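Local coordinates for protein Cg6181-pa, isoform A (Drosophila melanogaster, PDB 2VXG) that takes part in mRNA degradation, seemingly in mRNA decapping, and is required for silencing a subset of endogenous miRNA targets, at residues Q54-L58 against A82-N87; H71-Q76 against Q120-V124. All coordinates share one frame. Residues are numbered along the deposited sequence.

Contact 1 of 2, residues Q54-L58 against A82-N87; sequences QKVLL and ALLAIN
Build Q54-L58 as the first turn of helix 54-66, closed by L58 N to Q54 O at 3.0 Å, and set it beside the last turn of helix 73-85 and the loop that follows. L57 lies nearest A82 (CA to CA 5.4 Å) and Q54 nearest I86 (6.6 Å). A82-L84 are helical; I86 (phi/psi -55/124) and N87 (-105/104) are not. The domain is built of helices throughout, consistent with the helical repeats of its TPR-clan family. Helix meets helix through L57: its CA-to-CB bond points toward A82-N87, and its mt rotamer puts CD2 3.9 Å from A82 CB and CD1 3.5 Å from A85 CB; two alanines leave space for this close approach. L58, also mt, reaches the loop, with CD2 4.0 Å from I86 CD1. Q54 carries the polar part. Its CA-to-CB bond points sideways, but with all three chi angles near -70° (m, m, then -65°) the side chain curls round and sets its amide against the backbone: Q54 NE2 donates to A85 O at 2.9 Å, and N87 N donates to Q54 OE1 at 2.8 Å. Q54 OE1 also hydrogen-bonds T93 OG1 in helix 91-114. The primary amide, at once donor and acceptor, thus satisfies a carbonyl and an NH of the backbone where helix 73-85 gives way to loop.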
ATOM      1  N   GLN A  54      -8.529   6.687  -4.139  1.00 18.67           N
ATOM      2  CA  GLN A  54      -7.725   7.232  -3.040  1.00 17.27           C
ATOM      3  C   GLN A  54      -7.908   6.476  -1.720  1.00 17.20           C
ATOM      4  O   GLN A  54      -6.928   6.264  -0.995  1.00 15.39           O
ATOM      5  CB  GLN A  54      -8.031   8.701  -2.800  1.00 17.02           C
ATOM      6  CG  GLN A  54      -7.608   9.625  -3.957  1.00 16.53           C
ATOM      7  CD  GLN A  54      -6.152   9.858  -3.969  1.00 19.52           C
ATOM      8  OE1 GLN A  54      -5.603  10.473  -3.033  1.00 17.69           O
ATOM      9  NE2 GLN A  54      -5.487   9.404  -5.047  1.00 16.76           N
ATOM     10  N   LYS A  55      -9.153   6.102  -1.401  1.00 16.53           N
ATOM     11  CA  LYS A  55      -9.416   5.375  -0.166  1.00 16.84           C
ATOM     12  C   LYS A  55      -8.702   4.011  -0.141  1.00 15.85           C
ATOM     13  O   LYS A  55      -8.277   3.569   0.903  1.00 16.30           O
ATOM     14  CB  LYS A  55     -10.909   5.301   0.182  1.00 16.62           C
ATOM     15  CG  LYS A  55     -11.816   4.355  -0.638  1.00 17.96           C
ATOM     16  CD  LYS A  55     -13.268   4.335  -0.099  1.00 19.15           C
ATOM     17  CE  LYS A  55     -14.243   3.866  -1.210  1.00 21.52           C
ATOM     18  NZ  LYS A  55     -15.498   4.616  -1.147  1.00 29.48           N
ATOM     19  N   VAL A  56      -8.562   3.390  -1.306  1.00 16.00           N
ATOM     20  CA  VAL A  56      -7.876   2.112  -1.466  1.00 15.30           C
ATOM     21  C   VAL A  56      -6.378   2.337  -1.311  1.00 14.18           C
ATOM     22  O   VAL A  56      -5.701   1.583  -0.645  1.00 14.28           O
ATOM     23  CB  VAL A  56      -8.184   1.459  -2.827  1.00 14.46           C
ATOM     24  CG1 VAL A  56      -7.148   0.389  -3.170  1.00 13.64           C
ATOM     25  CG2 VAL A  56      -9.660   0.896  -2.881  1.00 13.29           C
ATOM     26  N   LEU A  57      -5.870   3.390  -1.909  1.00 14.60           N
ATOM     27  CA  LEU A  57      -4.437   3.682  -1.785  1.00 14.93           C
ATOM     28  C   LEU A  57      -4.032   3.875  -0.332  1.00 14.93           C
ATOM     29  O   LEU A  57      -3.017   3.307   0.092  1.00 15.95           O
ATOM     30  CB  LEU A  57      -4.061   4.918  -2.613  1.00 16.12           C
ATOM     31  CG  LEU A  57      -4.133   4.779  -4.126  1.00 15.08           C
ATOM     32  CD1 LEU A  57      -4.037   6.109  -4.777  1.00 19.19           C
ATOM     33  CD2 LEU A  57      -3.041   3.858  -4.621  1.00 19.27           C
ATOM     34  N   LEU A  58      -4.804   4.669   0.432  1.00 15.01           N
ATOM     35  CA  LEU A  58      -4.466   4.991   1.853  1.00 14.89           C
ATOM     36  C   LEU A  58      -4.577   3.767   2.775  1.00 15.49           C
ATOM     37  O   LEU A  58      -3.805   3.592   3.704  1.00 14.81           O
ATOM     38  CB  LEU A  58      -5.318   6.123   2.391  1.00 15.16           C
ATOM     39  CG  LEU A  58      -5.024   7.531   1.821  1.00 15.57           C
ATOM     40  CD1 LEU A  58      -6.038   8.620   2.224  1.00 14.59           C
ATOM     41  CD2 LEU A  58      -3.574   7.995   2.089  1.00 14.47           C
ATOM     42  N   ALA A  82       1.851   3.769  -4.270  1.00 18.81           N
ATOM     43  CA  ALA A  82       0.659   4.276  -3.615  1.00 18.77           C
ATOM     44  C   ALA A  82       0.884   5.674  -3.072  1.00 18.45           C
ATOM     45  O   ALA A  82       0.027   6.553  -3.225  1.00 19.68           O
ATOM     46  CB  ALA A  82       0.152   3.311  -2.528  1.00 17.56           C
ATOM     47  N   LEU A  83       2.034   5.922  -2.441  1.00 18.99           N
ATOM     48  CA  LEU A  83       2.335   7.281  -1.972  1.00 19.05           C
ATOM     49  C   LEU A  83       2.351   8.279  -3.133  1.00 18.25           C
ATOM     50  O   LEU A  83       1.792   9.379  -3.039  1.00 18.20           O
ATOM     51  CB  LEU A  83       3.699   7.316  -1.235  1.00 19.85           C
ATOM     52  CG  LEU A  83       4.291   8.629  -0.708  1.00 20.55           C
ATOM     53  CD1 LEU A  83       3.519   9.087   0.530  1.00 22.84           C
ATOM     54  CD2 LEU A  83       5.770   8.466  -0.322  1.00 20.71           C
ATOM     55  N   LEU A  84       3.027   7.921  -4.215  1.00 17.78           N
ATOM     56  CA  LEU A  84       3.112   8.810  -5.401  1.00 18.79           C
ATOM     57  C   LEU A  84       1.752   9.081  -6.022  1.00 18.76           C
ATOM     58  O   LEU A  84       1.595  10.081  -6.681  1.00 18.83           O
ATOM     59  CB  LEU A  84       4.050   8.237  -6.456  1.00 17.81           C
ATOM     60  CG  LEU A  84       5.541   8.122  -6.093  1.00 19.57           C
ATOM     61  CD1 LEU A  84       6.281   7.459  -7.212  1.00 19.41           C
ATOM     62  CD2 LEU A  84       6.165   9.515  -5.792  1.00 20.59           C
ATOM     63  N   ALA A  85       0.789   8.179  -5.811  1.00 19.66           N
ATOM     64  CA  ALA A  85      -0.591   8.344  -6.326  1.00 19.79           C
ATOM     65  C   ALA A  85      -1.534   9.132  -5.417  1.00 20.25           C
ATOM     66  O   ALA A  85      -2.669   9.472  -5.834  1.00 20.38           O
ATOM     67  CB  ALA A  85      -1.205   6.980  -6.622  1.00 19.18           C
ATOM     68  N   ILE A  86      -1.114   9.410  -4.186  1.00 20.65           N
ATOM     69  CA  ILE A  86      -1.898  10.271  -3.294  1.00 21.61           C
ATOM     70  C   ILE A  86      -2.184  11.631  -3.948  1.00 22.25           C
ATOM     71  O   ILE A  86      -1.265  12.356  -4.361  1.00 22.39           O
ATOM     72  CB  ILE A  86      -1.190  10.542  -1.960  1.00 20.74           C
ATOM     73  CG1 ILE A  86      -1.052   9.291  -1.113  1.00 21.43           C
ATOM     74  CG2 ILE A  86      -1.956  11.581  -1.117  1.00 21.11           C
ATOM     75  CD1 ILE A  86      -0.357   9.595   0.257  1.00 22.43           C
ATOM     76  N   ASN A  87      -3.465  11.978  -4.037  1.00 23.16           N
ATOM     77  CA  ASN A  87      -3.883  13.227  -4.629  1.00 23.37           C
ATOM     78  C   ASN A  87      -4.292  14.159  -3.515  1.00 24.30           C
ATOM     79  O   ASN A  87      -5.367  14.022  -2.925  1.00 23.71           O
ATOM     80  CB  ASN A  87      -5.035  13.038  -5.623  1.00 23.24           C
ATOM     81  CG  ASN A  87      -5.664  14.360  -6.035  1.00 23.75           C
ATOM     82  OD1 ASN A  87      -5.024  15.409  -5.970  1.00 22.75           O
ATOM     83  ND2 ASN A  87      -6.911  14.315  -6.467  1.00 24.08           N
TER

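Contact 2 of 2, residues H71-Q76 against Q120-V124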
ATOM      1  N   HIS A  71       8.544  -7.355   5.231  1.00 31.57           N
ATOM      2  CA  HIS A  71       8.588  -6.371   4.154  1.00 31.72           C
ATOM      3  C   HIS A  71       9.520  -6.818   3.026  1.00 32.04           C
ATOM      4  O   HIS A  71      10.604  -7.347   3.281  1.00 32.67           O
ATOM      5  CB  HIS A  71       9.051  -5.009   4.691  1.00 31.62           C
ATOM      6  CG  HIS A  71       8.759  -3.871   3.762  1.00 30.84           C
ATOM      7  ND1 HIS A  71       7.472  -3.501   3.423  1.00 31.60           N
ATOM      8  CD2 HIS A  71       9.584  -3.015   3.118  1.00 31.35           C
ATOM      9  CE1 HIS A  71       7.520  -2.465   2.606  1.00 31.17           C
ATOM     10  NE2 HIS A  71       8.786  -2.158   2.391  1.00 30.47           N
ATOM     11  N   ASN A  72       9.099  -6.560   1.783  1.00 31.56           N
ATOM     12  CA  ASN A  72       9.843  -6.947   0.579  1.00 32.05           C
ATOM     13  C   ASN A  72       9.678  -5.937  -0.570  1.00 32.23           C
ATOM     14  O   ASN A  72       8.969  -4.942  -0.424  1.00 32.26           O
ATOM     15  CB  ASN A  72       9.403  -8.347   0.130  1.00 31.95           C
ATOM     16  CG  ASN A  72       7.888  -8.490   0.014  1.00 31.49           C
ATOM     17  OD1 ASN A  72       7.172  -7.555  -0.404  1.00 27.93           O
ATOM     18  ND2 ASN A  72       7.393  -9.681   0.352  1.00 30.90           N
ATOM     19  N   GLU A  73      10.335  -6.208  -1.702  1.00 31.81           N
ATOM     20  CA  GLU A  73      10.263  -5.367  -2.908  1.00 31.87           C
ATOM     21  C   GLU A  73       8.827  -5.183  -3.429  1.00 31.36           C
ATOM     22  O   GLU A  73       8.402  -4.075  -3.778  1.00 31.85           O
ATOM     23  CB  GLU A  73      11.112  -5.969  -4.019  1.00 31.93           C
ATOM     24  CG  GLU A  73      11.926  -4.924  -4.809  1.00 35.12           C
ATOM     25  CD  GLU A  73      12.505  -5.460  -6.110  1.00 35.02           C
ATOM     26  OE1 GLU A  73      11.780  -6.187  -6.831  1.00 41.57           O
ATOM     27  OE2 GLU A  73      13.681  -5.154  -6.429  1.00 41.44           O
ATOM     28  N   LEU A  74       8.070  -6.265  -3.497  1.00 30.45           N
ATOM     29  CA  LEU A  74       6.706  -6.130  -3.984  1.00 29.49           C
ATOM     30  C   LEU A  74       5.959  -5.078  -3.132  1.00 27.74           C
ATOM     31  O   LEU A  74       5.457  -4.081  -3.661  1.00 25.10           O
ATOM     32  CB  LEU A  74       6.000  -7.488  -4.032  1.00 29.93           C
ATOM     33  CG  LEU A  74       4.495  -7.392  -4.295  1.00 30.33           C
ATOM     34  CD1 LEU A  74       4.229  -6.663  -5.598  1.00 30.43           C
ATOM     35  CD2 LEU A  74       3.816  -8.765  -4.218  1.00 30.52           C
ATOM     36  N   LYS A  75       5.939  -5.270  -1.809  1.00 26.72           N
ATOM     37  CA  LYS A  75       5.204  -4.377  -0.938  1.00 26.08           C
ATOM     38  C   LYS A  75       5.842  -2.968  -0.893  1.00 25.23           C
ATOM     39  O   LYS A  75       5.107  -1.971  -0.810  1.00 25.62           O
ATOM     40  CB  LYS A  75       5.017  -4.987   0.474  1.00 25.34           C
ATOM     41  CG  LYS A  75       3.971  -6.146   0.480  1.00 26.94           C
ATOM     42  CD  LYS A  75       3.660  -6.736   1.882  1.00 25.39           C
ATOM     43  CE  LYS A  75       4.930  -7.382   2.497  1.00 27.26           C
ATOM     44  NZ  LYS A  75       4.695  -8.060   3.817  1.00 26.26           N
ATOM     45  N   GLN A  76       7.169  -2.896  -0.960  1.00 23.59           N
ATOM     46  CA  GLN A  76       7.850  -1.591  -0.960  1.00 24.55           C
ATOM     47  C   GLN A  76       7.478  -0.816  -2.184  1.00 23.79           C
ATOM     48  O   GLN A  76       7.173   0.353  -2.120  1.00 22.47           O
ATOM     49  CB  GLN A  76       9.370  -1.708  -0.946  1.00 23.33           C
ATOM     50  CG  GLN A  76      10.124  -0.327  -0.855  1.00 25.29           C
ATOM     51  CD  GLN A  76       9.608   0.593   0.266  1.00 26.03           C
ATOM     52  OE1 GLN A  76       9.212   0.120   1.321  1.00 25.45           O
ATOM     53  NE2 GLN A  76       9.617   1.924   0.030  1.00 22.46           N
ATOM     54  N   GLN A 120      15.292  -3.701   1.842  1.00 28.17           N
ATOM     55  CA  GLN A 120      14.555  -2.469   1.611  1.00 27.59           C
ATOM     56  C   GLN A 120      14.947  -1.316   2.561  1.00 27.08           C
ATOM     57  O   GLN A 120      14.283  -0.289   2.562  1.00 27.20           O
ATOM     58  CB  GLN A 120      13.064  -2.765   1.700  1.00 28.01           C
ATOM     59  CG  GLN A 120      12.623  -3.869   0.726  1.00 29.34           C
ATOM     60  CD  GLN A 120      12.954  -3.542  -0.716  1.00 29.71           C
ATOM     61  OE1 GLN A 120      13.856  -4.142  -1.309  1.00 34.00           O
ATOM     62  NE2 GLN A 120      12.242  -2.582  -1.286  1.00 31.25           N
ATOM     63  N   PHE A 121      16.035  -1.461   3.324  1.00 25.73           N
ATOM     64  CA  PHE A 121      16.423  -0.460   4.341  1.00 25.41           C
ATOM     65  C   PHE A 121      16.507   0.984   3.782  1.00 24.77           C
ATOM     66  O   PHE A 121      15.832   1.874   4.291  1.00 24.68           O
ATOM     67  CB  PHE A 121      17.755  -0.866   5.000  1.00 24.61           C
ATOM     68  CG  PHE A 121      18.255   0.078   6.056  1.00 24.23           C
ATOM     69  CD1 PHE A 121      17.759   0.024   7.351  1.00 25.41           C
ATOM     70  CD2 PHE A 121      19.316   0.955   5.795  1.00 25.71           C
ATOM     71  CE1 PHE A 121      18.249   0.867   8.341  1.00 23.29           C
ATOM     72  CE2 PHE A 121      19.808   1.793   6.790  1.00 25.61           C
ATOM     73  CZ  PHE A 121      19.270   1.734   8.077  1.00 23.53           C
ATOM     74  N   SER A 122      17.311   1.195   2.741  1.00 24.13           N
ATOM     75  CA  SER A 122      17.556   2.544   2.218  1.00 23.50           C
ATOM     76  C   SER A 122      16.336   3.033   1.452  1.00 21.93           C
ATOM     77  O   SER A 122      16.023   4.213   1.477  1.00 20.41           O
ATOM     78  CB  SER A 122      18.830   2.598   1.352  1.00 24.45           C
ATOM     79  OG  SER A 122      19.944   2.336   2.172  1.00 28.25           O
ATOM     80  N   ASN A 123      15.623   2.102   0.830  1.00 20.03           N
ATOM     81  CA  ASN A 123      14.376   2.416   0.149  1.00 20.38           C
ATOM     82  C   ASN A 123      13.332   2.981   1.126  1.00 19.13           C
ATOM     83  O   ASN A 123      12.666   3.969   0.838  1.00 18.70           O
ATOM     84  CB  ASN A 123      13.835   1.171  -0.571  1.00 20.69           C
ATOM     85  CG  ASN A 123      14.820   0.621  -1.588  1.00 25.02           C
ATOM     86  OD1 ASN A 123      14.795   0.998  -2.750  1.00 29.55           O
ATOM     87  ND2 ASN A 123      15.762  -0.214  -1.115  1.00 32.37           N
ATOM     88  N   VAL A 124      13.235   2.364   2.305  1.00 17.43           N
ATOM     89  CA  VAL A 124      12.323   2.868   3.330  1.00 17.81           C
ATOM     90  C   VAL A 124      12.839   4.215   3.877  1.00 16.68           C
ATOM     91  O   VAL A 124      12.036   5.141   4.115  1.00 15.55           O
ATOM     92  CB  VAL A 124      12.108   1.836   4.436  1.00 17.09           C
ATOM     93  CG1 VAL A 124      11.383   2.427   5.653  1.00 14.45           C
ATOM     94  CG2 VAL A 124      11.336   0.620   3.892  1.00 18.06           C
TER
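Two helix starts face each other here, closest between N72 and Q120 (CA to CA 6.6 Å), each the N-cap of its helix. Q76 N to N72 O (2.8 Å) and V124 N to Q120 O (2.9 Å) close the first turns, and the N72 side chain caps its own: K75 N donates to N72 OD1 at 3.0 Å. Q120 points toward the other segment, and its mm bend lays the side chain along the opposing turn, with CG 3.8 Å from N72 C and NE2 in a tight van der Waals contact 3.0 Å from Q76 CB. No hydrogen bond crosses the interface. The motif is a pair of helix N-termini side by side, those of helices 73-85 and 121-134, and F111 of helix 91-114 meets the H71 ring edge-to-face. H71 NE2 donates to Q76 OE1 at 2.6 Å, linking the residue before the N-cap to the end of the first turn. V124 CG2 sits against this pair, 3.4 Å from Q76 OE1 and 4.1 Å from H71 NE2, while Q120 CB approaches the imidazole edge, 3.8 Å from H71 CD2.

Helix 73-85 joins the two sites: contact 2 uses its start and contact 1 its end. Their centres are about 17 Å apart, on opposite sides of the chain's centre, and the nearest atoms stay about 7 Å apart. The segments alternate along the chain: 54-58, 71-76, 82-87, then 120-124. Contact 1 therefore ties helix 73-85 back to its predecessor, helix 54-66, whereas contact 2 ties it forward to helix 121-134, with helix 91-114 lying between in sequence. L83, on segment 82-87, also touches L127, A130 and Y134 of helix 121-134. Within the C-terminal domain, helix 73-85 therefore has neighbours at both ends: helix 54-66 at its end and helix 121-134 at its start.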